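Local coordinates for tyrosine-protein phosphatase YwqE (Bacillus subtilis, PDB 3QY6), which removes phosphate from tyrosine residues of the proteins YwqD, YwqF and Ssb, using manganese as its cofactor, at residues A[23-28]-A[193-198]; A[7-12]-A[37-42]; A[184-189]-A[241-246]; A[135-140]-A[158-163]. All coordinates share one frame; numbering follows the deposited sequence.

Contact 1: residues A[23-28]-A[193-198]. With FE (Fe (III) ion), chain C; MG (magnesium ion), chain D.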
# COMPACT_ATOMS: atom_id res chain seq x y z
N ILE A 23 15.85 10.92 2.59
CA ILE A 23 16.25 11.05 4.00
C ILE A 23 15.22 11.84 4.81
O ILE A 23 14.89 11.45 5.93
CB ILE A 23 17.67 11.64 4.14
CG1 ILE A 23 18.71 10.65 3.61
CG2 ILE A 23 17.97 11.98 5.62
CD1 ILE A 23 20.05 11.27 3.34
N GLU A 24 14.70 12.92 4.25
CA GLU A 24 13.70 13.72 4.95
C GLU A 24 12.42 12.90 5.17
O GLU A 24 11.78 13.02 6.21
CB GLU A 24 13.44 15.05 4.23
CG GLU A 24 14.65 16.03 4.28
CD GLU A 24 15.17 16.29 5.71
OE1 GLU A 24 14.38 16.72 6.58
OE2 GLU A 24 16.38 16.06 5.98
N MET A 25 12.08 12.03 4.21
CA MET A 25 10.88 11.18 4.35
C MET A 25 11.12 10.13 5.42
O MET A 25 10.21 9.84 6.21
CB MET A 25 10.51 10.50 3.04
CG MET A 25 9.97 11.48 2.02
SD MET A 25 9.64 10.77 0.43
CE MET A 25 8.21 9.72 0.78
N ALA A 26 12.32 9.57 5.45
CA ALA A 26 12.68 8.58 6.47
C ALA A 26 12.61 9.18 7.88
O ALA A 26 12.07 8.55 8.79
CB ALA A 26 14.06 7.95 6.19
N ARG A 27 13.12 10.41 8.03
CA ARG A 27 13.04 11.10 9.34
C ARG A 27 11.58 11.31 9.72
O ARG A 27 11.21 11.05 10.87
CB ARG A 27 13.81 12.44 9.32
CG ARG A 27 15.32 12.29 9.14
CD ARG A 27 16.04 13.56 9.54
NE ARG A 27 17.49 13.45 9.41
CZ ARG A 27 18.22 14.10 8.51
NH1 ARG A 27 17.64 14.92 7.64
NH2 ARG A 27 19.54 13.93 8.46
N ALA A 28 10.76 11.77 8.76
CA ALA A 28 9.32 11.89 8.98
C ALA A 28 8.72 10.57 9.44
O ALA A 28 7.90 10.54 10.37
CB ALA A 28 8.62 12.38 7.72
N SER A 193 1.08 4.67 4.22
CA SER A 193 1.28 6.10 3.96
C SER A 193 1.00 6.50 2.51
O SER A 193 0.44 7.57 2.25
CB SER A 193 2.71 6.50 4.29
OG SER A 193 3.63 6.00 3.35
N ASP A 194 1.44 5.65 1.58
CA ASP A 194 1.56 6.07 0.20
C ASP A 194 2.29 7.42 0.16
O ASP A 194 1.97 8.27 -0.66
CB ASP A 194 0.17 6.13 -0.43
CG ASP A 194 0.19 6.15 -1.96
OD1 ASP A 194 1.26 6.02 -2.59
OD2 ASP A 194 -0.90 6.19 -2.53
N ALA A 195 3.28 7.62 1.03
CA ALA A 195 3.92 8.95 1.10
C ALA A 195 4.75 9.24 -0.15
O ALA A 195 5.44 8.36 -0.67
CB ALA A 195 4.80 9.06 2.36
N HIS A 196 4.67 10.47 -0.65
CA HIS A 196 5.49 10.91 -1.78
C HIS A 196 6.52 11.98 -1.41
O HIS A 196 7.55 12.12 -2.07
CB HIS A 196 4.59 11.48 -2.88
CG HIS A 196 3.86 10.44 -3.65
ND1 HIS A 196 2.94 9.59 -3.07
CD2 HIS A 196 3.85 10.15 -4.97
CE1 HIS A 196 2.42 8.80 -4.00
NE2 HIS A 196 2.96 9.12 -5.16
N ASN A 197 6.23 12.73 -0.36
CA ASN A 197 7.05 13.88 0.06
C ASN A 197 6.66 14.33 1.48
O ASN A 197 5.79 13.73 2.09
CB ASN A 197 6.88 15.03 -0.96
CG ASN A 197 5.44 15.44 -1.13
OD1 ASN A 197 4.81 15.90 -0.17
ND2 ASN A 197 4.90 15.28 -2.33
N VAL A 198 7.31 15.36 2.02
CA VAL A 198 6.98 15.83 3.37
C VAL A 198 6.11 17.09 3.28
O VAL A 198 5.76 17.67 4.30
CB VAL A 198 8.28 16.05 4.23
CG1 VAL A 198 9.14 17.18 3.66
CG2 VAL A 198 7.96 16.31 5.69
FE FE C . 1.49 4.75 -4.34
MG MG D . 2.45 7.99 -7.06
O HOH W 1 0.24 4.86 -4.63
O HOH W 2 1.45 6.49 -5.73
O HOH W 3 0.83 7.89 -7.07
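Met25 carries its CG opposite its own carbonyl carbon (chi1 -70°), runs straight through chi2 and bends at chi3 (70°); the last bend swings CE from helix 19-31 onto the backbone of the 193-198 loop. There CE lies 3.4 Å from Ala195 O and 3.8 Å from Ala195 CB, while SD comes alongside the next peptide, 3.5 Å from His196 O. Farther along, Ala28 CB only grazes Val198 CG2, 4.5 Å away, at the more exposed end. The loop braces itself with polar bonds of its own. Ser193 OG accepts from Ala195 N in an ST turn, and His196 ND1 donates to Asp194 O at 2.9 Å. In that bond the acceptor lies in the imidazole plane, although the donor stands above the carbonyl plane of Asp194. This bond at ND1 and the magnesium ion at His196 NE2 (2.3 Å), which His42 also binds, together hold the ring's rotation. Asp194 OD1 holds an iron ion at 2.2 Å, together with His5, His7 and Glu80. Replacing Met25 by alanine removes both SD and CE and is likely to leave a gap beside Ala195 and His196. With no hydrogen bond between the two segments, 23-28 meets the metal-binding loop by van der Waals contact; polar bonds within the loop, and others to Asp3, His5 and His7, are likely to contribute to the direction of the metal ligands.

Contact 2: residues A[7-12]-A[37-42]; sequences HILPAM and IIATPH. With MG (magnesium ion), chain D; FE (Fe (III) ion), chain C.
His7 and His42 form the tight end of this contact, their imidazoles in an offset stack with centroids 4.5 Å apart and planes 23° from parallel. His7 CE1 stands over one face of the His42 ring, displaced toward its rim, and reaches His42 CD2 at 3.3 Å. Each ring is also pinned by a metal: His7 NE2 binds an iron ion at 2.0 Å and His42 NE2 the magnesium ion at 2.0 Å, with water 2 a ligand of both ions. Asp13 adds a second-shell grip, since its OD2 is hydrogen-bonded to His7 ND1 and to the backbone N of His42. Behind the rings the contact is closely packed and apolar. Leu9 CD1 presses on Ala39 CB at 3.6 Å, and Ile8, whose CG1 points opposite its backbone N (chi1 -171°), extends CD1 to within 3.8 Å of Ile37 CD1. Helices 19-31 and 52-68 touch Ile8 from elsewhere in the chain. The far end is looser: Met12 is partly exposed, and its extended side chain runs beside the Pro41 ring, pointing the same way, with SD 4.0 Å from Pro41 CG as its sole approach to the segment 37-42. Metal-binding histidines just beyond the C-terminal ends of parallel strands, here His7 after strand 2-3 and His42 beyond 36-38, with His5 and His7 forming an HxH motif, are characteristic of the active sites of TIM-barrel-like metallo-dependent hydrolases.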
# COMPACT_ATOMS: atom_id res chain seq x y z
N HIS A 7 6.51 5.81 -1.37
CA HIS A 7 7.33 6.28 -2.51
C HIS A 7 8.61 7.02 -2.09
O HIS A 7 8.89 8.16 -2.53
CB HIS A 7 6.43 7.08 -3.47
CG HIS A 7 5.30 6.28 -4.03
ND1 HIS A 7 5.42 5.54 -5.18
CD2 HIS A 7 4.06 6.03 -3.55
CE1 HIS A 7 4.29 4.91 -5.42
NE2 HIS A 7 3.45 5.17 -4.44
N ILE A 8 9.42 6.34 -1.27
CA ILE A 8 10.60 6.89 -0.63
C ILE A 8 11.86 6.74 -1.48
O ILE A 8 12.84 7.47 -1.27
CB ILE A 8 10.82 6.27 0.79
CG1 ILE A 8 11.94 7.00 1.58
CG2 ILE A 8 11.08 4.76 0.70
CD1 ILE A 8 11.96 6.67 3.07
N LEU A 9 11.86 5.80 -2.41
CA LEU A 9 13.03 5.65 -3.29
C LEU A 9 13.13 6.83 -4.25
O LEU A 9 12.12 7.27 -4.81
CB LEU A 9 13.03 4.31 -4.04
CG LEU A 9 13.17 3.05 -3.17
CD1 LEU A 9 13.03 1.81 -4.04
CD2 LEU A 9 14.50 3.03 -2.40
N PRO A 10 14.34 7.38 -4.40
CA PRO A 10 14.59 8.61 -5.15
C PRO A 10 14.74 8.37 -6.64
O PRO A 10 15.19 7.30 -7.06
CB PRO A 10 15.91 9.11 -4.58
CG PRO A 10 16.65 7.83 -4.19
CD PRO A 10 15.56 6.87 -3.74
N ALA A 11 14.37 9.39 -7.42
CA ALA A 11 14.57 9.42 -8.88
C ALA A 11 13.94 8.22 -9.58
O ALA A 11 14.51 7.66 -10.51
CB ALA A 11 16.06 9.54 -9.20
N MET A 12 12.75 7.84 -9.14
CA MET A 12 12.07 6.66 -9.67
C MET A 12 10.65 6.91 -10.12
O MET A 12 10.24 6.39 -11.15
CB MET A 12 12.11 5.52 -8.65
CG MET A 12 13.46 4.83 -8.60
SD MET A 12 13.27 3.23 -7.80
CE MET A 12 14.71 2.39 -8.39
N ILE A 37 9.98 0.40 6.14
CA ILE A 37 9.16 0.76 4.99
C ILE A 37 9.45 -0.24 3.87
O ILE A 37 10.62 -0.46 3.49
CB ILE A 37 9.50 2.19 4.49
CG1 ILE A 37 9.00 3.24 5.49
CG2 ILE A 37 8.90 2.42 3.09
CD1 ILE A 37 9.52 4.69 5.20
N ILE A 38 8.38 -0.82 3.33
CA ILE A 38 8.46 -1.51 2.04
C ILE A 38 8.27 -0.46 0.93
O ILE A 38 7.15 0.08 0.75
CB ILE A 38 7.39 -2.61 1.89
CG1 ILE A 38 7.37 -3.49 3.15
CG2 ILE A 38 7.64 -3.47 0.60
CD1 ILE A 38 6.39 -4.66 3.07
N ALA A 39 9.38 -0.13 0.27
CA ALA A 39 9.36 0.77 -0.86
C ALA A 39 8.57 0.14 -1.97
O ALA A 39 8.80 -1.02 -2.34
CB ALA A 39 10.79 1.08 -1.35
N THR A 40 7.64 0.90 -2.53
CA THR A 40 6.78 0.40 -3.59
C THR A 40 6.71 1.39 -4.75
O THR A 40 5.68 1.94 -4.99
CB THR A 40 5.35 0.12 -3.08
OG1 THR A 40 4.78 1.32 -2.55
CG2 THR A 40 5.41 -0.94 -1.97
N PRO A 41 7.83 1.57 -5.46
CA PRO A 41 7.72 2.56 -6.56
C PRO A 41 6.72 2.12 -7.64
O PRO A 41 6.45 0.91 -7.81
CB PRO A 41 9.15 2.66 -7.10
CG PRO A 41 9.84 1.43 -6.63
CD PRO A 41 9.16 0.96 -5.36
N HIS A 42 6.14 3.11 -8.32
CA HIS A 42 5.23 2.86 -9.43
C HIS A 42 5.90 2.05 -10.51
O HIS A 42 7.03 2.36 -10.92
CB HIS A 42 4.76 4.17 -10.04
CG HIS A 42 3.73 4.87 -9.23
ND1 HIS A 42 2.44 4.41 -9.13
CD2 HIS A 42 3.79 6.01 -8.51
CE1 HIS A 42 1.75 5.23 -8.36
NE2 HIS A 42 2.54 6.22 -7.98
MG MG D . 2.45 7.99 -7.06
FE FE C . 1.49 4.75 -4.34
O HOH W 1 0.24 4.86 -4.63
O HOH W 2 1.45 6.49 -5.73
O HOH W 3 0.83 7.89 -7.07

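Contact 3: residues A[184-189]-A[241-246]; sequences EANLIH and PPQPVK
Gln243 bends back over Ala185: its CG sits between its backbone N and carbonyl carbon (chi1 57°), which lays CG 3.4 Å from Ala185 CA, and the extended remainder brings NE2 to 3.6 Å from Glu184 O. Its backbone N donates to Ala185 O at 2.9 Å, the one hydrogen bond between the segments. An alanine at Gln243 would keep that backbone bond but is likely to uncover Ala185 and the last turn of helix 173-184. Asn186, the first residue past the helix, has the positive phi (69°) of a Schellman motif and lies beside Pro242. Leu187 spreads its two methyls: CD1 meets Val245 CG2 at 3.6 Å, whereas CD2 crosses to Pro242 CB at 3.8 Å. At the exposed rim the straight side chain of Glu184 meets the aliphatic part of Lys246, OE1 lying 3.2 Å from CD; the Lys246 chain bends at chi3 and chi4, leaving NZ 5.6 Å from Glu184 OE1, so no salt bridge forms. The C-terminal tail thus lies across the end of helix 173-184, with Pro242 and Leu187 also touching helix 148-155, and Leu187 O hydrogen-bonded to Ser160 of strand 159-163.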
# COMPACT_ATOMS: atom_id res chain seq x y z
N GLU A 184 -15.52 0.45 7.85
CA GLU A 184 -16.67 -0.10 8.57
C GLU A 184 -17.07 -1.44 7.95
O GLU A 184 -17.25 -2.43 8.66
CB GLU A 184 -17.83 0.90 8.51
CG GLU A 184 -19.13 0.40 9.15
CD GLU A 184 -20.25 1.43 9.09
OE1 GLU A 184 -21.43 1.02 9.25
OE2 GLU A 184 -19.97 2.63 8.89
N ALA A 185 -17.16 -1.44 6.62
CA ALA A 185 -17.57 -2.61 5.84
C ALA A 185 -16.57 -3.76 5.84
O ALA A 185 -16.78 -4.77 5.16
CB ALA A 185 -17.90 -2.18 4.42
N ASN A 186 -15.46 -3.60 6.57
CA ASN A 186 -14.43 -4.62 6.73
C ASN A 186 -13.62 -4.91 5.45
O ASN A 186 -12.99 -5.95 5.34
CB ASN A 186 -15.03 -5.92 7.29
CG ASN A 186 -15.57 -5.76 8.69
OD1 ASN A 186 -16.67 -6.23 8.99
ND2 ASN A 186 -14.79 -5.13 9.56
N LEU A 187 -13.64 -3.97 4.50
CA LEU A 187 -12.98 -4.17 3.20
C LEU A 187 -11.48 -3.79 3.21
O LEU A 187 -10.78 -4.00 2.22
CB LEU A 187 -13.74 -3.44 2.08
CG LEU A 187 -15.27 -3.64 1.99
CD1 LEU A 187 -15.89 -2.96 0.77
CD2 LEU A 187 -15.68 -5.11 2.06
N ILE A 188 -10.99 -3.30 4.35
CA ILE A 188 -9.62 -2.79 4.47
C ILE A 188 -8.82 -3.62 5.46
O ILE A 188 -9.28 -3.85 6.58
CB ILE A 188 -9.63 -1.31 4.96
CG1 ILE A 188 -10.47 -0.41 4.03
CG2 ILE A 188 -8.20 -0.81 5.21
CD1 ILE A 188 -10.03 -0.36 2.57
N HIS A 189 -7.62 -4.04 5.07
CA HIS A 189 -6.78 -4.92 5.89
C HIS A 189 -5.42 -4.29 6.27
O HIS A 189 -4.71 -4.80 7.16
CB HIS A 189 -6.59 -6.28 5.19
CG HIS A 189 -7.84 -6.78 4.54
ND1 HIS A 189 -8.75 -7.59 5.19
CD2 HIS A 189 -8.35 -6.56 3.31
CE1 HIS A 189 -9.76 -7.85 4.39
NE2 HIS A 189 -9.55 -7.23 3.24
N PRO A 241 -15.21 -10.73 8.37
CA PRO A 241 -16.21 -10.95 7.32
C PRO A 241 -16.64 -9.68 6.59
O PRO A 241 -17.25 -8.79 7.19
CB PRO A 241 -17.39 -11.57 8.09
CG PRO A 241 -17.09 -11.37 9.54
CD PRO A 241 -15.61 -11.34 9.65
N PRO A 242 -16.33 -9.58 5.28
CA PRO A 242 -16.69 -8.39 4.50
C PRO A 242 -18.20 -8.15 4.43
O PRO A 242 -18.97 -9.10 4.54
CB PRO A 242 -16.13 -8.69 3.11
CG PRO A 242 -15.94 -10.15 3.06
CD PRO A 242 -15.64 -10.59 4.45
N GLN A 243 -18.61 -6.90 4.26
CA GLN A 243 -20.03 -6.55 4.14
C GLN A 243 -20.27 -5.45 3.10
O GLN A 243 -19.33 -4.74 2.72
CB GLN A 243 -20.62 -6.15 5.51
CG GLN A 243 -19.92 -5.02 6.24
CD GLN A 243 -20.24 -4.97 7.73
OE1 GLN A 243 -20.22 -5.99 8.42
NE2 GLN A 243 -20.52 -3.77 8.24
N PRO A 244 -21.51 -5.24 2.73
CA PRO A 244 -21.87 -4.22 1.76
C PRO A 244 -21.67 -2.80 2.29
O PRO A 244 -21.71 -2.56 3.48
CB PRO A 244 -23.34 -4.49 1.56
CG PRO A 244 -23.46 -5.95 1.75
CD PRO A 244 -22.50 -6.32 2.81
N VAL A 245 -21.43 -1.86 1.41
CA VAL A 245 -21.05 -0.53 1.81
C VAL A 245 -22.21 0.44 1.84
O VAL A 245 -22.93 0.61 0.87
CB VAL A 245 -20.03 0.02 0.82
CG1 VAL A 245 -19.77 1.44 1.06
CG2 VAL A 245 -18.79 -0.75 0.89
N LYS A 246 -22.37 1.09 2.99
CA LYS A 246 -23.43 2.07 3.22
C LYS A 246 -23.23 3.36 2.47
O LYS A 246 -22.10 3.80 2.29
CB LYS A 246 -23.51 2.43 4.70
CG LYS A 246 -23.46 1.29 5.67
CD LYS A 246 -23.69 1.80 7.05
CE LYS A 246 -25.16 1.74 7.44
NZ LYS A 246 -26.12 2.15 6.38

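Contact 4: residues A[135-140]-A[158-163]; sequences AHPERN and AASQIT. With FE (Fe (III) ion), chain B.
The imidazole of His136, whose CB rests 3.5 Å from Thr163 OG1, has Ala135 CB over one face, offset toward the rim; water 1 lies in its plane at the edge, though that water is modelled implausibly close to a second iron ion. A second flat group is the Glu138 carboxylate, where Thr163 N and Thr163 OG1 reach OE1 from opposite faces, both on its syn side. These groups lie where strands 131-135 and 159-163, parallel neighbours in the TIM-barrel-like sheet joined through helices 141-145 and 148-155, lead into their loops. Ala135 pairs with Gln161 in a parallel bridge, and a weak bond from His136 N to Gln161 O continues it. Pro137 CD then covers the same carbonyl, 3.3 Å from Gln161 O. His136 NE2 binds an iron ion at 2.0 Å, a site completed by Glu80, Glu108 and waters. Gln161 acts in the second shell: its OE1, 3.6 Å from Ala135 CA, accepts from His5 ND1 and is thereby likely to orient His5, a ligand of the other iron. Glu138 folds sharply (chi1 81°, chi2 -87°) to present OE1 to Thr163 OG1 at 2.8 Å and to Thr163 N at 2.9 Å, with Ser166 OG a further partner. Its charge is probably favoured by the start of helix 164-167, where Thr163 is the N-cap residue. The second oxygen contrasts with this: buried and without a polar partner in the model, Glu138 OE2 lies 3.5 Å from Ile162 CD1.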
# COMPACT_ATOMS: atom_id res chain seq x y z
N ALA A 135 -4.26 -1.41 -3.96
CA ALA A 135 -3.71 -0.14 -3.50
C ALA A 135 -4.78 0.93 -3.49
O ALA A 135 -5.50 1.09 -4.47
CB ALA A 135 -2.51 0.29 -4.37
N HIS A 136 -4.86 1.68 -2.39
CA HIS A 136 -5.73 2.86 -2.30
C HIS A 136 -7.10 2.73 -3.04
O HIS A 136 -7.41 3.50 -3.97
CB HIS A 136 -4.95 4.16 -2.66
CG HIS A 136 -4.24 4.13 -4.00
ND1 HIS A 136 -4.93 4.06 -5.19
CD2 HIS A 136 -2.93 4.28 -4.32
CE1 HIS A 136 -4.07 4.12 -6.20
NE2 HIS A 136 -2.85 4.24 -5.70
N PRO A 137 -7.93 1.75 -2.64
CA PRO A 137 -9.19 1.61 -3.36
C PRO A 137 -10.14 2.80 -3.19
O PRO A 137 -11.00 3.03 -4.05
CB PRO A 137 -9.82 0.35 -2.74
CG PRO A 137 -9.22 0.26 -1.40
CD PRO A 137 -7.79 0.72 -1.60
N GLU A 138 -9.99 3.53 -2.08
CA GLU A 138 -10.77 4.73 -1.81
C GLU A 138 -10.49 5.84 -2.83
O GLU A 138 -11.28 6.77 -2.97
CB GLU A 138 -10.50 5.24 -0.39
CG GLU A 138 -9.21 6.06 -0.25
CD GLU A 138 -7.94 5.24 0.01
OE1 GLU A 138 -7.00 5.82 0.57
OE2 GLU A 138 -7.87 4.04 -0.32
N ARG A 139 -9.37 5.75 -3.54
CA ARG A 139 -9.01 6.78 -4.53
C ARG A 139 -9.40 6.41 -5.97
O ARG A 139 -9.06 7.15 -6.91
CB ARG A 139 -7.52 7.09 -4.45
CG ARG A 139 -7.04 7.45 -3.04
CD ARG A 139 -5.85 8.37 -3.11
NE ARG A 139 -6.21 9.69 -3.62
CZ ARG A 139 -5.52 10.80 -3.41
NH1 ARG A 139 -4.40 10.77 -2.68
NH2 ARG A 139 -5.93 11.95 -3.94
N ASN A 140 -10.06 5.26 -6.12
CA ASN A 140 -10.50 4.77 -7.43
C ASN A 140 -11.92 5.25 -7.71
O ASN A 140 -12.86 4.93 -6.96
CB ASN A 140 -10.40 3.23 -7.48
CG ASN A 140 -10.79 2.66 -8.83
OD1 ASN A 140 -11.97 2.53 -9.13
ND2 ASN A 140 -9.79 2.36 -9.67
N ALA A 158 -9.10 -11.15 -2.19
CA ALA A 158 -8.26 -9.94 -2.22
C ALA A 158 -8.21 -9.24 -0.87
O ALA A 158 -9.19 -9.23 -0.13
CB ALA A 158 -8.74 -8.96 -3.29
N ALA A 159 -7.05 -8.64 -0.57
CA ALA A 159 -6.91 -7.72 0.55
C ALA A 159 -6.80 -6.31 -0.03
O ALA A 159 -6.60 -6.16 -1.24
CB ALA A 159 -5.67 -8.08 1.37
N SER A 160 -7.03 -5.30 0.80
CA SER A 160 -6.80 -3.92 0.36
C SER A 160 -6.14 -3.05 1.41
O SER A 160 -6.17 -3.34 2.60
CB SER A 160 -8.08 -3.30 -0.23
OG SER A 160 -8.91 -2.74 0.77
N GLN A 161 -5.52 -1.96 0.94
CA GLN A 161 -4.75 -1.07 1.79
C GLN A 161 -5.28 0.36 1.62
O GLN A 161 -5.25 0.91 0.51
CB GLN A 161 -3.25 -1.19 1.41
CG GLN A 161 -2.36 -0.05 1.86
CD GLN A 161 -2.26 1.05 0.82
OE1 GLN A 161 -2.12 0.76 -0.39
NE2 GLN A 161 -2.37 2.30 1.26
N ILE A 162 -5.73 0.95 2.73
CA ILE A 162 -6.24 2.34 2.77
C ILE A 162 -5.09 3.31 3.01
O ILE A 162 -4.11 2.94 3.66
CB ILE A 162 -7.31 2.49 3.90
CG1 ILE A 162 -8.18 3.73 3.71
CG2 ILE A 162 -6.67 2.49 5.29
CD1 ILE A 162 -9.35 3.53 2.79
N THR A 163 -5.18 4.53 2.49
CA THR A 163 -4.16 5.55 2.71
C THR A 163 -4.39 6.30 4.03
O THR A 163 -5.50 6.81 4.28
CB THR A 163 -4.16 6.58 1.56
OG1 THR A 163 -4.26 5.89 0.30
CG2 THR A 163 -2.93 7.45 1.61
FE FE B . -1.09 4.68 -6.65
O HOH W 1 0.24 4.86 -4.63
O HOH W 4 -1.64 6.70 -7.34
O HOH W 5 0.30 5.28 -7.58

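In the fold
Contacts 1, 2 and 4 are buried and converge on the metal cluster, whereas contact 3 is a surface contact on the opposite side of the chain's centre from contacts 1 and 2. Contacts 1 and 2 share one iron ion and the magnesium ion, and join directly where Ala195 O probably accepts from His7 N at 2.9 Å. Contact 4 serves the other iron, its Thr163 packing on Ser193 and Asp194. It also adjoins contact 3, centres 12 Å apart, through strand 159-163. Their chemistry differs accordingly: contacts 1 and 2 have no hydrogen bond between segments, contact 4 combines a strand bridge with a buried carboxylate, and contact 3 combines one backbone bond with aliphatic packing.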